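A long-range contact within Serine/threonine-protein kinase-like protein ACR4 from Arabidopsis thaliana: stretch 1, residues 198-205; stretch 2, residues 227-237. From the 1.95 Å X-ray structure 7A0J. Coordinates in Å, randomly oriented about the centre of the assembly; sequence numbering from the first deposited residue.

Stretch 1 198-205: LESRVLCW
Stretch 2, residues 227-237: LPPKEPLLAVV

The two stretches meet where Arg201 and Pro232 bring their CA atoms within 4.9 Å, and 473 Å² is buried between them. Ser200 sits in a left-handed turn (phi/psi 38/54), after which Arg201 is extended (-88/146) and a strand begins at Val202 and continues past Trp205. Stretch 2 is extended at Pro228 (-63/154) and Pro229 (-73/150), bends at Lys230 (-85/-21), extends through Leu233 (-111/143), turns a corner at Leu234 (-88/-39), and from Ala235 to Val237 runs extended, roughly along the direction of Val202 to Trp205. The turn aims Ser200 O at Leu233 N, giving a nearly straight hydrogen bond of 3.0 Å (168°). Pro232 packs closely: its CB lies 3.2 Å from Glu199 O and 3.4 Å from Ser200 OG (chi1 p).

Val202 is the central bump. Its CB points toward stretch 2, chi1 p, into a hollow walled by Pro228, Pro229, Leu233 and Val236. Val202 CG1 lies 3.8 Å from Pro228 CB and 4.1 Å from Pro229 CD; Val202 CG2 reaches Val236 CG2 at 4.1 Å. Leu233 (m, t) starts sideways, but its end swings in, placing CD1 3.7 Å from Val202 CB. Beyond, Cys204 SG (m) meets Pro228 CG at 4.2 Å.

Where the backbones part, a water accepts from Val202 N, 2.8 Å from the water O, and donates to Pro229 O and Glu231 O, each 2.7 Å from the water O. Arg201 (chi1 t) lays its aliphatic part alongside, CG 3.6 Å from Lys230 O.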

# COMPACT_ATOMS: atom_id res chain seq x y z
N LEU A 198 -1.46 -19.51 12.73
CA LEU A 198 -0.59 -19.09 13.86
C LEU A 198 0.86 -18.89 13.38
O LEU A 198 1.50 -17.94 13.85
CB LEU A 198 -0.66 -20.15 14.96
N GLU A 199 1.34 -19.76 12.48
CA GLU A 199 2.73 -19.75 11.94
C GLU A 199 3.01 -18.40 11.26
O GLU A 199 4.15 -17.91 11.38
CB GLU A 199 2.94 -20.90 10.96
N SER A 200 2.01 -17.85 10.55
CA SER A 200 2.05 -16.55 9.84
C SER A 200 3.43 -16.32 9.20
O SER A 200 4.05 -15.27 9.46
CB SER A 200 1.67 -15.42 10.77
OG SER A 200 2.68 -15.18 11.73
N ARG A 201 3.88 -17.29 8.40
CA ARG A 201 5.18 -17.25 7.68
C ARG A 201 4.96 -16.55 6.34
O ARG A 201 3.85 -16.70 5.78
CB ARG A 201 5.74 -18.67 7.53
CG ARG A 201 7.15 -18.74 6.98
CD ARG A 201 7.25 -18.97 5.48
NE ARG A 201 8.56 -18.56 4.96
CZ ARG A 201 9.02 -18.82 3.74
NH1 ARG A 201 8.29 -19.50 2.87
NH2 ARG A 201 10.22 -18.39 3.39
N VAL A 202 5.95 -15.80 5.85
CA VAL A 202 5.84 -14.97 4.62
C VAL A 202 6.16 -15.84 3.40
O VAL A 202 7.07 -16.68 3.49
CB VAL A 202 6.76 -13.73 4.69
CG1 VAL A 202 8.23 -14.07 4.47
CG2 VAL A 202 6.31 -12.65 3.71
N LEU A 203 5.43 -15.64 2.30
CA LEU A 203 5.69 -16.27 0.98
C LEU A 203 5.78 -15.17 -0.08
O LEU A 203 4.85 -14.34 -0.15
CB LEU A 203 4.55 -17.25 0.67
CG LEU A 203 4.88 -18.37 -0.32
CD1 LEU A 203 5.94 -19.30 0.25
CD2 LEU A 203 3.63 -19.16 -0.67
N CYS A 204 6.87 -15.15 -0.86
CA CYS A 204 7.17 -14.10 -1.88
C CYS A 204 7.37 -14.73 -3.25
O CYS A 204 8.06 -15.77 -3.34
CB CYS A 204 8.41 -13.30 -1.49
SG CYS A 204 8.27 -12.48 0.12
N TRP A 205 6.79 -14.12 -4.29
CA TRP A 205 6.83 -14.60 -5.70
C TRP A 205 6.75 -13.40 -6.65
O TRP A 205 6.34 -12.32 -6.19
CB TRP A 205 5.69 -15.59 -5.94
CG TRP A 205 4.33 -14.97 -5.94
CD1 TRP A 205 3.62 -14.54 -7.03
CD2 TRP A 205 3.50 -14.69 -4.80
NE1 TRP A 205 2.41 -14.03 -6.65
CE2 TRP A 205 2.31 -14.11 -5.29
CE3 TRP A 205 3.63 -14.89 -3.42
CZ2 TRP A 205 1.27 -13.72 -4.44
CZ3 TRP A 205 2.61 -14.51 -2.59
CH2 TRP A 205 1.44 -13.93 -3.09
N LEU A 227 17.20 -14.31 1.04
CA LEU A 227 16.00 -15.19 1.13
C LEU A 227 15.07 -14.64 2.21
O LEU A 227 15.54 -14.09 3.20
CB LEU A 227 16.43 -16.62 1.45
CG LEU A 227 17.09 -17.40 0.31
CD1 LEU A 227 18.49 -16.87 0.02
CD2 LEU A 227 17.13 -18.88 0.62
N PRO A 228 13.73 -14.77 2.06
CA PRO A 228 12.79 -14.27 3.07
C PRO A 228 12.95 -14.96 4.42
O PRO A 228 13.42 -16.10 4.48
CB PRO A 228 11.40 -14.57 2.49
CG PRO A 228 11.64 -14.82 1.01
CD PRO A 228 13.03 -15.41 0.93
N PRO A 229 12.58 -14.31 5.54
CA PRO A 229 12.75 -14.89 6.87
C PRO A 229 11.75 -16.02 7.16
O PRO A 229 10.65 -15.98 6.63
CB PRO A 229 12.51 -13.69 7.81
CG PRO A 229 11.57 -12.80 7.03
CD PRO A 229 11.98 -12.96 5.59
N LYS A 230 12.15 -16.99 7.99
CA LYS A 230 11.34 -18.17 8.39
C LYS A 230 10.44 -17.81 9.58
O LYS A 230 9.43 -18.51 9.79
CB LYS A 230 12.25 -19.35 8.74
N GLU A 231 10.80 -16.75 10.32
CA GLU A 231 10.12 -16.33 11.58
C GLU A 231 8.72 -15.81 11.26
O GLU A 231 8.50 -15.26 10.18
CB GLU A 231 10.92 -15.24 12.30
CG GLU A 231 12.29 -15.69 12.78
CD GLU A 231 13.41 -15.65 11.76
OE1 GLU A 231 13.32 -14.84 10.81
OE2 GLU A 231 14.37 -16.43 11.90
N PRO A 232 7.73 -15.98 12.17
CA PRO A 232 6.41 -15.38 11.99
C PRO A 232 6.50 -13.85 11.86
O PRO A 232 7.24 -13.25 12.62
CB PRO A 232 5.65 -15.75 13.27
CG PRO A 232 6.38 -16.96 13.81
CD PRO A 232 7.83 -16.77 13.41
N LEU A 233 5.78 -13.27 10.89
CA LEU A 233 5.73 -11.80 10.65
C LEU A 233 4.34 -11.26 11.00
O LEU A 233 3.35 -11.98 10.76
CB LEU A 233 6.06 -11.52 9.17
CG LEU A 233 7.45 -11.94 8.69
CD1 LEU A 233 7.76 -11.29 7.35
CD2 LEU A 233 8.53 -11.58 9.70
N LEU A 234 4.29 -10.04 11.56
CA LEU A 234 3.03 -9.30 11.86
C LEU A 234 2.62 -8.48 10.63
O LEU A 234 1.41 -8.40 10.36
CB LEU A 234 3.26 -8.38 13.06
CG LEU A 234 3.25 -9.05 14.43
CD1 LEU A 234 3.80 -8.12 15.50
CD2 LEU A 234 1.85 -9.53 14.80
N ALA A 235 3.59 -7.88 9.94
CA ALA A 235 3.38 -7.01 8.76
C ALA A 235 4.46 -7.29 7.70
O ALA A 235 5.55 -7.75 8.07
CB ALA A 235 3.40 -5.56 9.18
N VAL A 236 4.14 -7.00 6.44
CA VAL A 236 5.08 -7.07 5.28
C VAL A 236 4.79 -5.89 4.35
O VAL A 236 3.61 -5.49 4.24
CB VAL A 236 4.97 -8.43 4.55
CG1 VAL A 236 3.56 -8.70 4.05
CG2 VAL A 236 5.98 -8.54 3.42
N VAL A 237 5.84 -5.33 3.74
CA VAL A 237 5.76 -4.24 2.73
C VAL A 237 6.67 -4.61 1.56
O VAL A 237 7.62 -5.37 1.77
CB VAL A 237 6.13 -2.87 3.34
CG1 VAL A 237 5.12 -2.44 4.40
CG2 VAL A 237 7.54 -2.85 3.90
O HOH W 1 8.16 -15.44 7.54